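Local atomic coordinates of putative cytochrome P450 YjiB (Bacillus subtilis subsp. subtilis, PDB entry 4RM4), a protein that probably acts as a heme-dependent monooxygenase of the cytochrome P450 family, using heme iron and molecular oxygen to oxidise organic substrates. Residues E118-Q121 and K122-G125; M155-F158 and K159-D163. One frame throughout, in Å; residues are numbered along the deposited sequence.

Contact 1: E118-Q121 and K122-G125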
ATOM      1  N   GLU A 118       3.122 -14.189 -17.020  1.00 28.61           N
ATOM      2  CA  GLU A 118       2.104 -15.242 -17.026  1.00 28.35           C
ATOM      3  C   GLU A 118       0.690 -14.687 -16.915  1.00 28.61           C
ATOM      4  O   GLU A 118      -0.233 -15.185 -17.562  1.00 29.87           O
ATOM      5  CB  GLU A 118       2.371 -16.263 -15.917  1.00 32.86           C
ATOM      6  CG  GLU A 118       3.677 -17.009 -16.096  1.00 40.19           C
ATOM      7  CD  GLU A 118       3.785 -18.226 -15.200  1.00 46.08           C
ATOM      8  OE1 GLU A 118       2.819 -18.514 -14.461  1.00 49.45           O
ATOM      9  OE2 GLU A 118       4.840 -18.898 -15.240  1.00 50.42           O
ATOM     10  N   LEU A 119       0.519 -13.649 -16.096  1.00 23.70           N
ATOM     11  CA  LEU A 119      -0.772 -12.987 -15.976  1.00 28.80           C
ATOM     12  C   LEU A 119      -1.178 -12.388 -17.311  1.00 24.35           C
ATOM     13  O   LEU A 119      -2.302 -12.576 -17.774  1.00 25.63           O
ATOM     14  CB  LEU A 119      -0.716 -11.885 -14.914  1.00 22.98           C
ATOM     15  CG  LEU A 119      -0.758 -12.385 -13.471  1.00 26.28           C
ATOM     16  CD1 LEU A 119      -0.394 -11.260 -12.503  1.00 27.91           C
ATOM     17  CD2 LEU A 119      -2.125 -12.961 -13.162  1.00 24.01           C
ATOM     18  N   ILE A 120      -0.251 -11.661 -17.918  1.00 29.52           N
ATOM     19  CA  ILE A 120      -0.510 -10.983 -19.180  1.00 27.12           C
ATOM     20  C   ILE A 120      -0.913 -11.967 -20.287  1.00 31.24           C
ATOM     21  O   ILE A 120      -1.846 -11.704 -21.055  1.00 28.91           O
ATOM     22  CB  ILE A 120       0.694 -10.124 -19.610  1.00 27.94           C
ATOM     23  CG1 ILE A 120       0.898  -8.983 -18.603  1.00 24.47           C
ATOM     24  CG2 ILE A 120       0.480  -9.584 -21.015  1.00 27.30           C
ATOM     25  CD1 ILE A 120       2.070  -8.064 -18.900  1.00 21.03           C
ATOM     26  N   GLN A 121      -0.225 -13.107 -20.343  1.00 32.73           N
ATOM     27  CA  GLN A 121      -0.502 -14.135 -21.345  1.00 32.43           C
ATOM     28  C   GLN A 121      -1.973 -14.535 -21.386  1.00 34.63           C
ATOM     29  O   GLN A 121      -2.511 -14.825 -22.458  1.00 36.83           O
ATOM     30  CB  GLN A 121       0.377 -15.373 -21.117  1.00 35.50           C
ATOM     31  CG  GLN A 121       1.760 -15.290 -21.747  1.00 38.77           C
ATOM     32  CD  GLN A 121       2.708 -16.365 -21.243  1.00 49.58           C
ATOM     33  OE1 GLN A 121       2.514 -16.923 -20.161  1.00 49.06           O
ATOM     34  NE2 GLN A 121       3.747 -16.655 -22.024  1.00 54.71           N
ATOM     35  N   LYS A 122      -2.622 -14.535 -20.224  1.00 31.85           N
ATOM     36  CA  LYS A 122      -4.024 -14.931 -20.127  1.00 29.57           C
ATOM     37  C   LYS A 122      -4.973 -13.970 -20.848  1.00 36.60           C
ATOM     38  O   LYS A 122      -6.028 -14.390 -21.328  1.00 34.14           O
ATOM     39  CB  LYS A 122      -4.451 -15.091 -18.659  1.00 31.72           C
ATOM     40  CG  LYS A 122      -3.744 -16.205 -17.901  1.00 33.52           C
ATOM     41  CD  LYS A 122      -4.375 -16.413 -16.522  1.00 38.87           C
ATOM     42  CE  LYS A 122      -3.599 -17.417 -15.685  1.00 50.00           C
ATOM     43  NZ  LYS A 122      -3.606 -18.784 -16.281  1.00 51.62           N
ATOM     44  N   PHE A 123      -4.613 -12.687 -20.930  1.00 31.20           N
ATOM     45  CA  PHE A 123      -5.489 -11.720 -21.595  1.00 32.24           C
ATOM     46  C   PHE A 123      -4.855 -11.014 -22.797  1.00 34.58           C
ATOM     47  O   PHE A 123      -5.406 -10.039 -23.314  1.00 35.22           O
ATOM     48  CB  PHE A 123      -6.095 -10.714 -20.598  1.00 32.27           C
ATOM     49  CG  PHE A 123      -5.084  -9.888 -19.847  1.00 27.55           C
ATOM     50  CD1 PHE A 123      -4.725  -8.625 -20.297  1.00 29.28           C
ATOM     51  CD2 PHE A 123      -4.519 -10.356 -18.673  1.00 27.75           C
ATOM     52  CE1 PHE A 123      -3.818  -7.854 -19.597  1.00 26.10           C
ATOM     53  CE2 PHE A 123      -3.600  -9.588 -17.969  1.00 23.93           C
ATOM     54  CZ  PHE A 123      -3.251  -8.336 -18.432  1.00 26.50           C
ATOM     55  N   GLN A 124      -3.720 -11.541 -23.245  1.00 31.44           N
ATOM     56  CA  GLN A 124      -2.918 -10.961 -24.327  1.00 37.64           C
ATOM     57  C   GLN A 124      -3.653 -10.799 -25.667  1.00 37.88           C
ATOM     58  O   GLN A 124      -3.279  -9.959 -26.488  1.00 40.87           O
ATOM     59  CB  GLN A 124      -1.662 -11.813 -24.533  1.00 35.90           C
ATOM     60  CG  GLN A 124      -0.804 -11.411 -25.725  1.00 39.31           C
ATOM     61  CD  GLN A 124       0.144 -10.268 -25.407  1.00 41.46           C
ATOM     62  OE1 GLN A 124       1.226 -10.482 -24.860  1.00 51.90           O
ATOM     63  NE2 GLN A 124      -0.253  -9.046 -25.755  1.00 42.16           N
ATOM     64  N   GLY A 125      -4.686 -11.601 -25.895  1.00 39.69           N
ATOM     65  CA  GLY A 125      -5.379 -11.573 -27.175  1.00 40.92           C
ATOM     66  C   GLY A 125      -6.714 -10.846 -27.201  1.00 43.28           C
ATOM     67  O   GLY A 125      -7.387 -10.808 -28.233  1.00 43.43           O
TER

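Contact 2: M155-F158 and K159-D163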
ATOM      1  N   MET A 155      -1.688 -22.756  -2.978  1.00 30.06           N
ATOM      2  CA  MET A 155      -1.959 -21.413  -3.458  1.00 26.66           C
ATOM      3  C   MET A 155      -3.410 -20.922  -3.365  1.00 29.30           C
ATOM      4  O   MET A 155      -3.627 -19.741  -3.109  1.00 30.18           O
ATOM      5  CB  MET A 155      -1.438 -21.254  -4.887  1.00 36.09           C
ATOM      6  CG  MET A 155       0.080 -21.259  -4.965  1.00 36.79           C
ATOM      7  SD  MET A 155       0.789 -19.779  -4.213  1.00 46.19           S
ATOM      8  CE  MET A 155       0.285 -18.528  -5.397  1.00 36.17           C
ATOM      9  N   GLU A 156      -4.399 -21.794  -3.579  1.00 31.57           N
ATOM     10  CA  GLU A 156      -5.799 -21.328  -3.576  1.00 29.64           C
ATOM     11  C   GLU A 156      -6.303 -20.998  -2.182  1.00 24.98           C
ATOM     12  O   GLU A 156      -7.060 -20.046  -1.983  1.00 27.67           O
ATOM     13  CB  GLU A 156      -6.752 -22.328  -4.231  1.00 30.65           C
ATOM     14  CG  GLU A 156      -8.235 -21.952  -4.056  1.00 32.42           C
ATOM     15  CD  GLU A 156      -8.567 -20.534  -4.552  1.00 38.86           C
ATOM     16  OE1 GLU A 156      -8.069 -20.132  -5.629  1.00 38.59           O
ATOM     17  OE2 GLU A 156      -9.334 -19.819  -3.860  1.00 36.52           O
ATOM     18  N   GLN A 157      -5.885 -21.799  -1.216  1.00 24.64           N
ATOM     19  CA  GLN A 157      -6.282 -21.601   0.163  1.00 28.48           C
ATOM     20  C   GLN A 157      -5.721 -20.266   0.627  1.00 26.27           C
ATOM     21  O   GLN A 157      -6.352 -19.521   1.372  1.00 26.86           O
ATOM     22  CB  GLN A 157      -5.704 -22.738   0.999  1.00 32.37           C
ATOM     23  CG  GLN A 157      -6.298 -22.889   2.374  1.00 34.16           C
ATOM     24  CD  GLN A 157      -5.727 -24.100   3.091  1.00 38.10           C
ATOM     25  OE1 GLN A 157      -4.781 -24.733   2.609  1.00 33.42           O
ATOM     26  NE2 GLN A 157      -6.300 -24.431   4.240  1.00 35.92           N
ATOM     27  N   PHE A 158      -4.514 -19.974   0.172  1.00 26.51           N
ATOM     28  CA  PHE A 158      -3.845 -18.737   0.539  1.00 25.95           C
ATOM     29  C   PHE A 158      -4.530 -17.530  -0.091  1.00 24.92           C
ATOM     30  O   PHE A 158      -4.793 -16.536   0.575  1.00 25.98           O
ATOM     31  CB  PHE A 158      -2.386 -18.798   0.103  1.00 27.41           C
ATOM     32  CG  PHE A 158      -1.534 -17.740   0.721  1.00 24.75           C
ATOM     33  CD1 PHE A 158      -1.124 -17.856   2.033  1.00 26.39           C
ATOM     34  CD2 PHE A 158      -1.153 -16.639  -0.002  1.00 23.15           C
ATOM     35  CE1 PHE A 158      -0.339 -16.879   2.616  1.00 28.60           C
ATOM     36  CE2 PHE A 158      -0.359 -15.662   0.573  1.00 30.80           C
ATOM     37  CZ  PHE A 158       0.048 -15.797   1.883  1.00 20.47           C
ATOM     38  N   LYS A 159      -4.816 -17.624  -1.382  1.00 21.47           N
ATOM     39  CA  LYS A 159      -5.559 -16.585  -2.081  1.00 23.94           C
ATOM     40  C   LYS A 159      -6.899 -16.314  -1.399  1.00 25.98           C
ATOM     41  O   LYS A 159      -7.294 -15.170  -1.220  1.00 24.20           O
ATOM     42  CB  LYS A 159      -5.770 -16.991  -3.538  1.00 28.22           C
ATOM     43  CG  LYS A 159      -6.572 -15.998  -4.360  1.00 30.78           C
ATOM     44  CD  LYS A 159      -5.823 -14.675  -4.501  1.00 34.37           C
ATOM     45  CE  LYS A 159      -6.391 -13.837  -5.635  1.00 33.61           C
ATOM     46  NZ  LYS A 159      -5.624 -12.577  -5.859  1.00 26.35           N
ATOM     47  N   ALA A 160      -7.589 -17.380  -1.002  1.00 25.23           N
ATOM     48  CA  ALA A 160      -8.884 -17.255  -0.343  1.00 23.10           C
ATOM     49  C   ALA A 160      -8.803 -16.438   0.942  1.00 26.16           C
ATOM     50  O   ALA A 160      -9.672 -15.608   1.215  1.00 25.85           O
ATOM     51  CB  ALA A 160      -9.470 -18.632  -0.057  1.00 24.27           C
ATOM     52  N   TRP A 161      -7.761 -16.692   1.730  1.00 22.69           N
ATOM     53  CA  TRP A 161      -7.468 -15.892   2.920  1.00 25.53           C
ATOM     54  C   TRP A 161      -7.202 -14.424   2.572  1.00 25.82           C
ATOM     55  O   TRP A 161      -7.686 -13.518   3.258  1.00 28.43           O
ATOM     56  CB  TRP A 161      -6.251 -16.463   3.643  1.00 25.11           C
ATOM     57  CG  TRP A 161      -6.525 -17.726   4.401  1.00 29.81           C
ATOM     58  CD1 TRP A 161      -7.666 -18.049   5.071  1.00 34.76           C
ATOM     59  CD2 TRP A 161      -5.638 -18.838   4.558  1.00 29.71           C
ATOM     60  NE1 TRP A 161      -7.544 -19.296   5.642  1.00 33.18           N
ATOM     61  CE2 TRP A 161      -6.307 -19.802   5.338  1.00 31.64           C
ATOM     62  CE3 TRP A 161      -4.338 -19.115   4.110  1.00 27.59           C
ATOM     63  CZ2 TRP A 161      -5.727 -21.021   5.681  1.00 25.55           C
ATOM     64  CZ3 TRP A 161      -3.764 -20.324   4.454  1.00 30.38           C
ATOM     65  CH2 TRP A 161      -4.458 -21.262   5.232  1.00 28.46           C
ATOM     66  N   SER A 162      -6.426 -14.188   1.516  1.00 22.08           N
ATOM     67  CA  SER A 162      -6.120 -12.812   1.116  1.00 27.41           C
ATOM     68  C   SER A 162      -7.368 -12.061   0.683  1.00 29.15           C
ATOM     69  O   SER A 162      -7.475 -10.847   0.887  1.00 22.30           O
ATOM     70  CB  SER A 162      -5.055 -12.765   0.019  1.00 26.78           C
ATOM     71  OG  SER A 162      -3.765 -12.906   0.578  1.00 24.83           O
ATOM     72  N   ASP A 163      -8.319 -12.780   0.090  1.00 24.58           N
ATOM     73  CA  ASP A 163      -9.596 -12.169  -0.286  1.00 27.97           C
ATOM     74  C   ASP A 163     -10.386 -11.747   0.937  1.00 29.72           C
ATOM     75  O   ASP A 163     -10.969 -10.661   0.978  1.00 33.63           O
ATOM     76  CB  ASP A 163     -10.449 -13.133  -1.113  1.00 23.18           C
ATOM     77  CG  ASP A 163      -9.890 -13.360  -2.489  1.00 26.10           C
ATOM     78  OD1 ASP A 163      -9.056 -12.535  -2.930  1.00 29.91           O
ATOM     79  OD2 ASP A 163     -10.280 -14.357  -3.132  1.00 31.15           O
TER
HETATM   80  O   HOH W   1     -10.267 -17.049  -3.730  1.00 38.05           O
HETATM   81  O   HOH W   2      -3.057 -15.104   2.110  1.00 32.05           O

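Contact 1: E118-Q121 and K122-G125
The backbone from L119 to F123 makes two i to i+3 hydrogen bonds: K122 N reaches L119 O at 3.2 Å, and F123 N reaches I120 O at 2.9 Å. Both bonds are bent, with N-H...O angles of 138° and 142°. The F123 ring turns back over the helix. Its CG sits between the backbone N and the carbonyl carbon (chi1 60°), which brings the ring over the preceding turn. I120 O lies 3.8 Å above one ring face, toward the rim. F123 CD2 comes to 3.3 Å from L119 O, and F123 CZ packs against I120 CG1 at 4.2 Å. I120 CG2 also meets Q124 OE1 at 4.0 Å, their chains crossing at a slant. K122 lays CB and CG along the carbonyl oxygens of L119 and E118. Beyond the segments, F123 meets the ring of F129, and Q124 NE2 bonds to A369 O. The arrangement is the weakly bonded C-terminal turn of the long D helix of the P450 fold, just before strand 128-130.

Contact 2: M155-F158 and K159-D163
Q157 and W161 lie side by side, one helical turn apart and pointing the same way. Q157 CG sits over the six-membered ring of W161, 4.0 Å from its centroid, in a CH-pi contact. The amide of Q157 is turned 27° from the indole plane, and its NE2 comes to 3.7 Å from W161 CZ2. W161 CG lies beside its own backbone N (chi1 -75°), which lays the indole back along the preceding turn. Q157 O is 3.2 Å above a face of the indole, toward the rim. The F158 and W161 side chains cross at about a right angle, with F158 CD1 4.0 Å from W161 CE3.

Two waters join the contact. One donates to F158 O at 2.7 Å and also bonds to S162 OG; it lies over the centre of the F158 ring. The other donates to both E156 OE2 and D163 OD2. Regular i to i+4 backbone bonds hold these groups in place, such as S162 N to F158 O at 3.0 Å.

Farther out, W161 NE1 bonds to E190 on helix 177-204, and F194 meets the indole edge-to-face. F158 and S162 pack on L237 of helix 226-257. Y137 bonds D163 OD1 through its hydroxyl and forms a cation-pi pair with K159. Replacing W161 by an alanine is likely to leave E190 without its N-H partner and Q157 CG without a ring to rest on, and to open a gap beside F194.

The helix, the F helix of the P450 fold, thus has an aromatic side and a charged side. On the charged side, OE2 of E156 and OD2 of D163 are 5.6 Å apart. The water donates a hydrogen bond to each, which probably eases the repulsion between the two carboxylates.

How the contacts relate
From the N terminus, contact 1 comes first, at the C-terminal end of helix 102-123. The chain then forms strand 128-130 and helices 131-136 and 138-147 before it reaches contact 2 on helix 155-165. Each contact spans a continuous piece of chain, so neither closes a long loop. They stand in series and do not nest or cross. The centres of contact 1 and contact 2 are about 21 Å apart, and the two do not touch. Helix 138-147 links them: L119 packs on its P138 and L139, while M155 and F158 pack on its S145. Contact 1 ties helix 102-123 to helix 352-369. Contact 2 ties helix 155-165 to helices 177-204 and 226-257, with the side chain of F158 about 10 Å from the heme.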